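Local coordinates for protein AimR transcriptional regulator (PDB 5ZVV) that activates transcription of the phage aimX locus as a dimer and becomes an inactive monomer on binding the arbitrium peptide, which leads to lysogeny, at residues 59-64 with 89-94; 222-227 with 256-261. All coordinates share one frame; numbering follows the deposited sequence.

Interaction 1 (59-64 with 89-94)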
ATOM      1  N   ASP A  59     -38.152  -9.076  -9.657  1.00 40.59           N
ATOM      2  CA  ASP A  59     -37.913  -9.941  -8.508  1.00 33.59           C
ATOM      3  C   ASP A  59     -37.463 -11.344  -8.886  1.00 32.95           C
ATOM      4  O   ASP A  59     -37.051 -12.102  -8.001  1.00 34.66           O
ATOM      5  CB  ASP A  59     -39.174 -10.039  -7.641  1.00 35.38           C
ATOM      6  CG  ASP A  59     -39.362  -8.834  -6.745  1.00 39.54           C
ATOM      7  OD1 ASP A  59     -38.349  -8.205  -6.367  1.00 40.04           O
ATOM      8  OD2 ASP A  59     -40.522  -8.515  -6.414  1.00 46.96           O
ATOM      9  N   SER A  60     -37.529 -11.710 -10.165  1.00 31.49           N
ATOM     10  CA  SER A  60     -37.166 -13.052 -10.606  1.00 27.81           C
ATOM     11  C   SER A  60     -36.086 -13.041 -11.682  1.00 29.26           C
ATOM     12  O   SER A  60     -35.894 -14.051 -12.368  1.00 28.33           O
ATOM     13  CB  SER A  60     -38.404 -13.792 -11.112  1.00 28.23           C
ATOM     14  OG  SER A  60     -39.019 -13.074 -12.165  1.00 31.89           O
ATOM     15  N   GLU A  61     -35.369 -11.924 -11.843  1.00 27.63           N
ATOM     16  CA  GLU A  61     -34.389 -11.844 -12.923  1.00 30.02           C
ATOM     17  C   GLU A  61     -33.226 -12.805 -12.705  1.00 26.75           C
ATOM     18  O   GLU A  61     -32.659 -13.315 -13.680  1.00 24.99           O
ATOM     19  CB  GLU A  61     -33.876 -10.411 -13.080  1.00 24.55           C
ATOM     20  CG  GLU A  61     -33.066  -9.890 -11.908  1.00 26.09           C
ATOM     21  CD  GLU A  61     -32.224  -8.678 -12.272  1.00 32.15           C
ATOM     22  OE1 GLU A  61     -32.013  -8.437 -13.480  1.00 33.32           O
ATOM     23  OE2 GLU A  61     -31.770  -7.970 -11.347  1.00 27.51           O
ATOM     24  N   GLU A  62     -32.861 -13.078 -11.448  1.00 23.92           N
ATOM     25  CA  GLU A  62     -31.745 -13.988 -11.202  1.00 26.46           C
ATOM     26  C   GLU A  62     -32.073 -15.406 -11.654  1.00 26.48           C
ATOM     27  O   GLU A  62     -31.211 -16.106 -12.199  1.00 26.74           O
ATOM     28  CB  GLU A  62     -31.357 -13.982  -9.724  1.00 22.76           C
ATOM     29  CG  GLU A  62     -30.212 -14.938  -9.419  1.00 21.39           C
ATOM     30  CD  GLU A  62     -29.747 -14.873  -7.982  1.00 25.04           C
ATOM     31  OE1 GLU A  62     -30.361 -14.130  -7.186  1.00 27.94           O
ATOM     32  OE2 GLU A  62     -28.766 -15.569  -7.648  1.00 25.10           O
ATOM     33  N   GLN A  63     -33.313 -15.848 -11.442  1.00 24.60           N
ATOM     34  CA  GLN A  63     -33.684 -17.206 -11.827  1.00 28.77           C
ATOM     35  C   GLN A  63     -33.860 -17.320 -13.338  1.00 24.41           C
ATOM     36  O   GLN A  63     -33.256 -18.189 -13.986  1.00 29.75           O
ATOM     37  CB  GLN A  63     -34.958 -17.623 -11.091  1.00 31.88           C
ATOM     38  CG  GLN A  63     -34.786 -17.801  -9.581  1.00 31.89           C
ATOM     39  CD  GLN A  63     -34.813 -16.490  -8.806  1.00 37.66           C
ATOM     40  OE1 GLN A  63     -35.192 -15.442  -9.335  1.00 40.02           O
ATOM     41  NE2 GLN A  63     -34.409 -16.545  -7.540  1.00 36.65           N
ATOM     42  N   LEU A  64     -34.676 -16.433 -13.917  1.00 23.42           N
ATOM     43  CA  LEU A  64     -34.897 -16.446 -15.359  1.00 25.24           C
ATOM     44  C   LEU A  64     -33.583 -16.317 -16.116  1.00 23.69           C
ATOM     45  O   LEU A  64     -33.298 -17.103 -17.027  1.00 27.95           O
ATOM     46  CB  LEU A  64     -35.853 -15.320 -15.752  1.00 21.96           C
ATOM     47  CG  LEU A  64     -37.218 -15.310 -15.063  1.00 28.47           C
ATOM     48  CD1 LEU A  64     -38.100 -14.225 -15.652  1.00 19.94           C
ATOM     49  CD2 LEU A  64     -37.890 -16.673 -15.159  1.00 27.68           C
ATOM     50  N   ASN A  89     -23.840  -8.606 -10.361  1.00 19.00           N
ATOM     51  CA  ASN A  89     -24.980  -8.879  -9.496  1.00 23.04           C
ATOM     52  C   ASN A  89     -24.636  -9.807  -8.337  1.00 23.83           C
ATOM     53  O   ASN A  89     -25.491 -10.024  -7.474  1.00 23.30           O
ATOM     54  CB  ASN A  89     -26.125  -9.495 -10.306  1.00 19.00           C
ATOM     55  CG  ASN A  89     -26.914  -8.464 -11.088  1.00 19.81           C
ATOM     56  OD1 ASN A  89     -27.744  -7.745 -10.529  1.00 17.73           O
ATOM     57  ND2 ASN A  89     -26.678  -8.403 -12.392  1.00 15.64           N
ATOM     58  N   GLN A  90     -23.415 -10.351  -8.308  1.00 19.21           N
ATOM     59  CA  GLN A  90     -22.973 -11.302  -7.284  1.00 28.22           C
ATOM     60  C   GLN A  90     -23.799 -12.587  -7.324  1.00 26.57           C
ATOM     61  O   GLN A  90     -24.113 -13.179  -6.289  1.00 27.42           O
ATOM     62  CB  GLN A  90     -22.994 -10.676  -5.886  1.00 28.43           C
ATOM     63  CG  GLN A  90     -21.944  -9.591  -5.685  1.00 34.80           C
ATOM     64  CD  GLN A  90     -22.056  -8.907  -4.334  1.00 45.61           C
ATOM     65  OE1 GLN A  90     -22.941  -9.221  -3.537  1.00 46.13           O
ATOM     66  NE2 GLN A  90     -21.159  -7.962  -4.074  1.00 50.76           N
ATOM     67  N   TRP A  91     -24.148 -13.024  -8.535  1.00 23.80           N
ATOM     68  CA  TRP A  91     -24.783 -14.325  -8.739  1.00 25.77           C
ATOM     69  C   TRP A  91     -23.677 -15.373  -8.886  1.00 23.55           C
ATOM     70  O   TRP A  91     -23.397 -15.896  -9.967  1.00 19.93           O
ATOM     71  CB  TRP A  91     -25.700 -14.286  -9.954  1.00 23.63           C
ATOM     72  CG  TRP A  91     -26.793 -13.266  -9.863  1.00 21.78           C
ATOM     73  CD1 TRP A  91     -27.256 -12.656  -8.734  1.00 27.82           C
ATOM     74  CD2 TRP A  91     -27.565 -12.737 -10.948  1.00 21.16           C
ATOM     75  NE1 TRP A  91     -28.271 -11.782  -9.047  1.00 22.48           N
ATOM     76  CE2 TRP A  91     -28.482 -11.817 -10.400  1.00 23.90           C
ATOM     77  CE3 TRP A  91     -27.574 -12.953 -12.331  1.00 21.72           C
ATOM     78  CZ2 TRP A  91     -29.392 -11.109 -11.186  1.00 26.63           C
ATOM     79  CZ3 TRP A  91     -28.485 -12.252 -13.109  1.00 22.70           C
ATOM     80  CH2 TRP A  91     -29.377 -11.341 -12.534  1.00 19.75           C
ATOM     81  N   ASP A  92     -23.056 -15.689  -7.744  1.00 22.73           N
ATOM     82  CA  ASP A  92     -21.786 -16.414  -7.739  1.00 24.97           C
ATOM     83  C   ASP A  92     -21.903 -17.795  -8.375  1.00 28.84           C
ATOM     84  O   ASP A  92     -21.009 -18.216  -9.118  1.00 26.17           O
ATOM     85  CB  ASP A  92     -21.263 -16.541  -6.308  1.00 29.82           C
ATOM     86  CG  ASP A  92     -20.863 -15.208  -5.711  1.00 29.18           C
ATOM     87  OD1 ASP A  92     -20.516 -14.291  -6.483  1.00 31.94           O
ATOM     88  OD2 ASP A  92     -20.893 -15.079  -4.467  1.00 28.93           O
ATOM     89  N   THR A  93     -22.981 -18.524  -8.076  1.00 23.51           N
ATOM     90  CA  THR A  93     -23.161 -19.859  -8.645  1.00 30.16           C
ATOM     91  C   THR A  93     -23.236 -19.790 -10.166  1.00 23.64           C
ATOM     92  O   THR A  93     -22.478 -20.462 -10.885  1.00 28.00           O
ATOM     93  CB  THR A  93     -24.428 -20.497  -8.065  1.00 28.27           C
ATOM     94  OG1 THR A  93     -24.357 -20.491  -6.634  1.00 23.75           O
ATOM     95  CG2 THR A  93     -24.587 -21.930  -8.551  1.00 26.09           C
ATOM     96  N   LEU A  94     -24.156 -18.963 -10.670  1.00 25.33           N
ATOM     97  CA  LEU A  94     -24.259 -18.727 -12.104  1.00 26.03           C
ATOM     98  C   LEU A  94     -22.940 -18.226 -12.674  1.00 21.12           C
ATOM     99  O   LEU A  94     -22.500 -18.689 -13.733  1.00 23.98           O
ATOM    100  CB  LEU A  94     -25.381 -17.726 -12.380  1.00 24.53           C
ATOM    101  CG  LEU A  94     -25.636 -17.339 -13.836  1.00 23.68           C
ATOM    102  CD1 LEU A  94     -26.031 -18.559 -14.653  1.00 24.36           C
ATOM    103  CD2 LEU A  94     -26.707 -16.269 -13.921  1.00 23.03           C
TER
HETATM  104  O   HOH W   1     -29.901  -6.314 -11.006  1.00 23.18           O
HETATM  105  O   HOH W   2     -26.386 -17.595  -8.465  1.00 29.38           O
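Glu62 and Trp91 bring the two backbones closest, with their CA atoms 7.4 Å apart where helices 61-69 and 92-103 begin. The contact belongs to the all-helical, TPR-like array of AimR. Helix 77-88 ends in a Schellman motif at Gln90, and Trp91 follows as the N-cap residue of the next helix. The indole of Trp91 is the centre of the contact. Glu62 lies flat over one face. Glu62 CG sits 3.6 Å from the centroid of the Trp91 five-membered ring, almost on the ring normal, as a CH-pi contact. With CG anti to the backbone N (chi1 179°) and an extended chain, the carboxylate continues across the pyrrole side, only 7° from parallel to the ring. Glu62 CD is 3.4 Å from Trp91 CD1. Asn89 CB backs the opposite face of the indole.

Glu61 comes to the benzene edge instead. Its carboxylate stands steeply to the ring plane, 82° away, with Glu61 CD 3.9 Å from Trp91 CZ2. Tyr85 OH bonds to Glu61 OE1, and Lys54 adds a long, weak ion pair at OE2. Asn89 ND2 hydrogen-bonds Tyr85 O. No direct hydrogen bond joins the two segments. One water links Glu62 OE2 to Leu94 N, weakly at the nitrogen. Another donates to Glu61 OE2 at 2.5 Å and to Asn89 OD1 at 2.6 Å.

Interaction 2 (222-227 with 256-261)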
ATOM      1  N   ASN A 222     -28.687   0.206 -13.375  1.00 25.09           N
ATOM      2  CA  ASN A 222     -29.897  -0.313 -12.752  1.00 26.54           C
ATOM      3  C   ASN A 222     -29.655  -1.657 -12.075  1.00 25.61           C
ATOM      4  O   ASN A 222     -30.614  -2.368 -11.757  1.00 25.53           O
ATOM      5  CB  ASN A 222     -31.021  -0.430 -13.783  1.00 34.82           C
ATOM      6  CG  ASN A 222     -31.546   0.923 -14.222  1.00 43.80           C
ATOM      7  OD1 ASN A 222     -31.800   1.800 -13.394  1.00 42.02           O
ATOM      8  ND2 ASN A 222     -31.703   1.104 -15.529  1.00 43.47           N
ATOM      9  N   VAL A 223     -28.391  -2.029 -11.865  1.00 20.75           N
ATOM     10  CA  VAL A 223     -28.075  -3.239 -11.118  1.00 23.92           C
ATOM     11  C   VAL A 223     -28.404  -3.010  -9.651  1.00 25.32           C
ATOM     12  O   VAL A 223     -28.030  -1.982  -9.070  1.00 18.89           O
ATOM     13  CB  VAL A 223     -26.601  -3.623 -11.314  1.00 19.25           C
ATOM     14  CG1 VAL A 223     -26.209  -4.762 -10.376  1.00 21.10           C
ATOM     15  CG2 VAL A 223     -26.348  -4.016 -12.760  1.00 21.37           C
ATOM     16  N   ASN A 224     -29.114  -3.969  -9.046  1.00 22.83           N
ATOM     17  CA  ASN A 224     -29.592  -3.790  -7.677  1.00 23.45           C
ATOM     18  C   ASN A 224     -28.437  -3.633  -6.695  1.00 19.29           C
ATOM     19  O   ASN A 224     -28.499  -2.797  -5.788  1.00 20.87           O
ATOM     20  CB  ASN A 224     -30.488  -4.961  -7.270  1.00 21.84           C
ATOM     21  CG  ASN A 224     -31.853  -4.913  -7.934  1.00 20.17           C
ATOM     22  OD1 ASN A 224     -32.347  -5.919  -8.441  1.00 23.10           O
ATOM     23  ND2 ASN A 224     -32.465  -3.735  -7.937  1.00 26.13           N
ATOM     24  N   ARG A 225     -27.375  -4.426  -6.859  1.00 20.66           N
ATOM     25  CA  ARG A 225     -26.239  -4.339  -5.944  1.00 22.14           C
ATOM     26  C   ARG A 225     -25.593  -2.958  -6.001  1.00 21.09           C
ATOM     27  O   ARG A 225     -25.330  -2.334  -4.961  1.00 22.83           O
ATOM     28  CB  ARG A 225     -25.221  -5.438  -6.272  1.00 20.04           C
ATOM     29  CG  ARG A 225     -24.012  -5.501  -5.339  1.00 25.02           C
ATOM     30  CD  ARG A 225     -22.865  -4.606  -5.823  1.00 35.75           C
ATOM     31  NE  ARG A 225     -22.125  -5.213  -6.921  1.00 34.17           N
ATOM     32  CZ  ARG A 225     -20.885  -5.673  -6.814  1.00 33.83           C
ATOM     33  NH1 ARG A 225     -20.289  -6.224  -7.860  1.00 30.77           N
ATOM     34  NH2 ARG A 225     -20.241  -5.574  -5.658  1.00 34.36           N
ATOM     35  N   ILE A 226     -25.331  -2.467  -7.216  1.00 21.33           N
ATOM     36  CA  ILE A 226     -24.684  -1.169  -7.386  1.00 16.59           C
ATOM     37  C   ILE A 226     -25.502  -0.073  -6.716  1.00 17.19           C
ATOM     38  O   ILE A 226     -24.981   0.716  -5.920  1.00 17.83           O
ATOM     39  CB  ILE A 226     -24.465  -0.870  -8.880  1.00 21.23           C
ATOM     40  CG1 ILE A 226     -23.446  -1.844  -9.483  1.00 18.22           C
ATOM     41  CG2 ILE A 226     -24.026   0.584  -9.085  1.00 22.75           C
ATOM     42  CD1 ILE A 226     -22.050  -1.719  -8.903  1.00 19.60           C
ATOM     43  N   CYS A 227     -26.799  -0.013  -7.020  1.00 19.82           N
ATOM     44  CA  CYS A 227     -27.628   1.060  -6.478  1.00 21.24           C
ATOM     45  C   CYS A 227     -27.784   0.930  -4.969  1.00 20.61           C
ATOM     46  O   CYS A 227     -27.795   1.940  -4.252  1.00 22.40           O
ATOM     47  CB  CYS A 227     -28.991   1.065  -7.164  1.00 23.04           C
ATOM     48  SG  CYS A 227     -28.928   1.460  -8.921  1.00 23.39           S
ATOM     49  N   TYR A 256     -33.533  -1.962  -3.560  1.00 17.50           N
ATOM     50  CA  TYR A 256     -32.420  -2.606  -4.239  1.00 20.18           C
ATOM     51  C   TYR A 256     -31.816  -3.756  -3.438  1.00 20.99           C
ATOM     52  O   TYR A 256     -30.873  -4.395  -3.914  1.00 20.21           O
ATOM     53  CB  TYR A 256     -31.333  -1.570  -4.561  1.00 20.92           C
ATOM     54  CG  TYR A 256     -31.819  -0.415  -5.412  1.00 21.94           C
ATOM     55  CD1 TYR A 256     -32.104  -0.592  -6.760  1.00 18.73           C
ATOM     56  CD2 TYR A 256     -31.991   0.851  -4.866  1.00 18.28           C
ATOM     57  CE1 TYR A 256     -32.548   0.457  -7.541  1.00 20.63           C
ATOM     58  CE2 TYR A 256     -32.434   1.908  -5.641  1.00 23.33           C
ATOM     59  CZ  TYR A 256     -32.710   1.705  -6.977  1.00 23.55           C
ATOM     60  OH  TYR A 256     -33.149   2.752  -7.752  1.00 26.69           O
ATOM     61  N   ALA A 257     -32.327  -4.030  -2.240  1.00 18.71           N
ATOM     62  CA  ALA A 257     -31.839  -5.128  -1.411  1.00 20.23           C
ATOM     63  C   ALA A 257     -32.654  -6.376  -1.736  1.00 23.84           C
ATOM     64  O   ALA A 257     -33.858  -6.427  -1.469  1.00 20.22           O
ATOM     65  CB  ALA A 257     -31.936  -4.769   0.069  1.00 15.44           C
ATOM     66  N   LYS A 258     -31.999  -7.383  -2.313  1.00 21.36           N
ATOM     67  CA  LYS A 258     -32.684  -8.568  -2.818  1.00 23.89           C
ATOM     68  C   LYS A 258     -32.288  -9.846  -2.091  1.00 24.03           C
ATOM     69  O   LYS A 258     -32.650 -10.938  -2.544  1.00 21.86           O
ATOM     70  CB  LYS A 258     -32.429  -8.723  -4.319  1.00 23.93           C
ATOM     71  CG  LYS A 258     -32.949  -7.561  -5.146  1.00 20.65           C
ATOM     72  CD  LYS A 258     -34.414  -7.294  -4.841  1.00 20.97           C
ATOM     73  CE  LYS A 258     -34.935  -6.093  -5.613  1.00 23.90           C
ATOM     74  NZ  LYS A 258     -36.357  -5.795  -5.277  1.00 31.24           N
ATOM     75  N   ASN A 259     -31.553  -9.741  -0.991  1.00 24.93           N
ATOM     76  CA  ASN A 259     -31.154 -10.896  -0.202  1.00 23.10           C
ATOM     77  C   ASN A 259     -31.028 -10.452   1.251  1.00 25.86           C
ATOM     78  O   ASN A 259     -30.871  -9.260   1.521  1.00 24.36           O
ATOM     79  CB  ASN A 259     -29.835 -11.500  -0.705  1.00 19.51           C
ATOM     80  CG  ASN A 259     -28.704 -10.498  -0.741  1.00 22.65           C
ATOM     81  OD1 ASN A 259     -28.201 -10.078   0.299  1.00 25.89           O
ATOM     82  ND2 ASN A 259     -28.288 -10.116  -1.943  1.00 28.65           N
ATOM     83  N   PRO A 260     -31.120 -11.387   2.199  1.00 22.97           N
ATOM     84  CA  PRO A 260     -31.093 -10.977   3.616  1.00 22.23           C
ATOM     85  C   PRO A 260     -29.783 -10.348   4.056  1.00 23.14           C
ATOM     86  O   PRO A 260     -29.779  -9.603   5.042  1.00 20.46           O
ATOM     87  CB  PRO A 260     -31.369 -12.290   4.371  1.00 28.48           C
ATOM     88  CG  PRO A 260     -31.087 -13.381   3.389  1.00 33.66           C
ATOM     89  CD  PRO A 260     -31.420 -12.816   2.044  1.00 28.94           C
ATOM     90  N   VAL A 261     -28.676 -10.602   3.357  1.00 23.77           N
ATOM     91  CA  VAL A 261     -27.399 -10.013   3.758  1.00 19.71           C
ATOM     92  C   VAL A 261     -27.421  -8.501   3.557  1.00 24.83           C
ATOM     93  O   VAL A 261     -27.082  -7.727   4.463  1.00 26.54           O
ATOM     94  CB  VAL A 261     -26.241 -10.674   2.988  1.00 25.70           C
ATOM     95  CG1 VAL A 261     -24.953  -9.895   3.196  1.00 26.26           C
ATOM     96  CG2 VAL A 261     -26.068 -12.122   3.434  1.00 30.38           C
TER
HETATM   97  O   HOH W   3     -33.207   2.605 -10.421  1.00 40.41           O
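Cys227 CB packs over the centre of the Tyr256 ring, 3.4 Å from its centroid and 7° off the ring normal. This CH-pi contact is the tight part of the interaction. It lies in the TPR-like helical array of AimR, where the first turn of helix 224-237 meets the loop that leads into helix 260-277. Cys227 SG turns beside its own backbone N (chi1 -65°). It adds a sulfur-aromatic contact over the same ring face, 4.4 Å from the centroid. Asn224 reaches the ring from the edge. Asn224 ND2 is 3.4 Å from Tyr256 CD1, and the amide plane is inclined 49° to the ring. The backbones are also close here. Their nearest CA atoms, those of Asn224 and Tyr256, are 4.6 Å apart, and Asn224 O lies 3.3 Å from Tyr256 CB. No direct hydrogen bond crosses between the segments.

The other side of the contact is looser. Lys258 is exposed to solvent. Its chain bends at chi2 and lays its CG and CE against the Asn224 amide. Lys258 CG lies 3.7 Å from Asn224 OD1. The contact is made by the aliphatic part of the lysine. Asn224 OD1 is hydrogen-bonded by Lys54 NZ, which lies outside the two segments. Lys258 NZ makes a weak hydrogen bond to Lys255 O, just before its own segment. The far end of the tyrosine meets a water near the ring plane. That water is 2.7 Å from Tyr256 OH, and it donates only weakly to Asn222 OD1, at 3.4 Å.

Interaction 1 closes along the chain before interaction 2 opens, and their centres are only 11 Å apart. Each joins the first turn of one helix (61-69, then 224-237) to the loop that leads into another (92-103, then 260-277). All four segments belong to the AimR family region, and the other subunit of the dimer touches none of them. The two contacts meet directly. Asp59 and Lys258 form a long, weak ion pair, Asn89 packs on Val223, and Glu61 lies beside Asn224. Lys54 bridges Glu61 and Asn224, weakly at Glu61. Sequence-distant parts of the helical array are thus joined within one subunit.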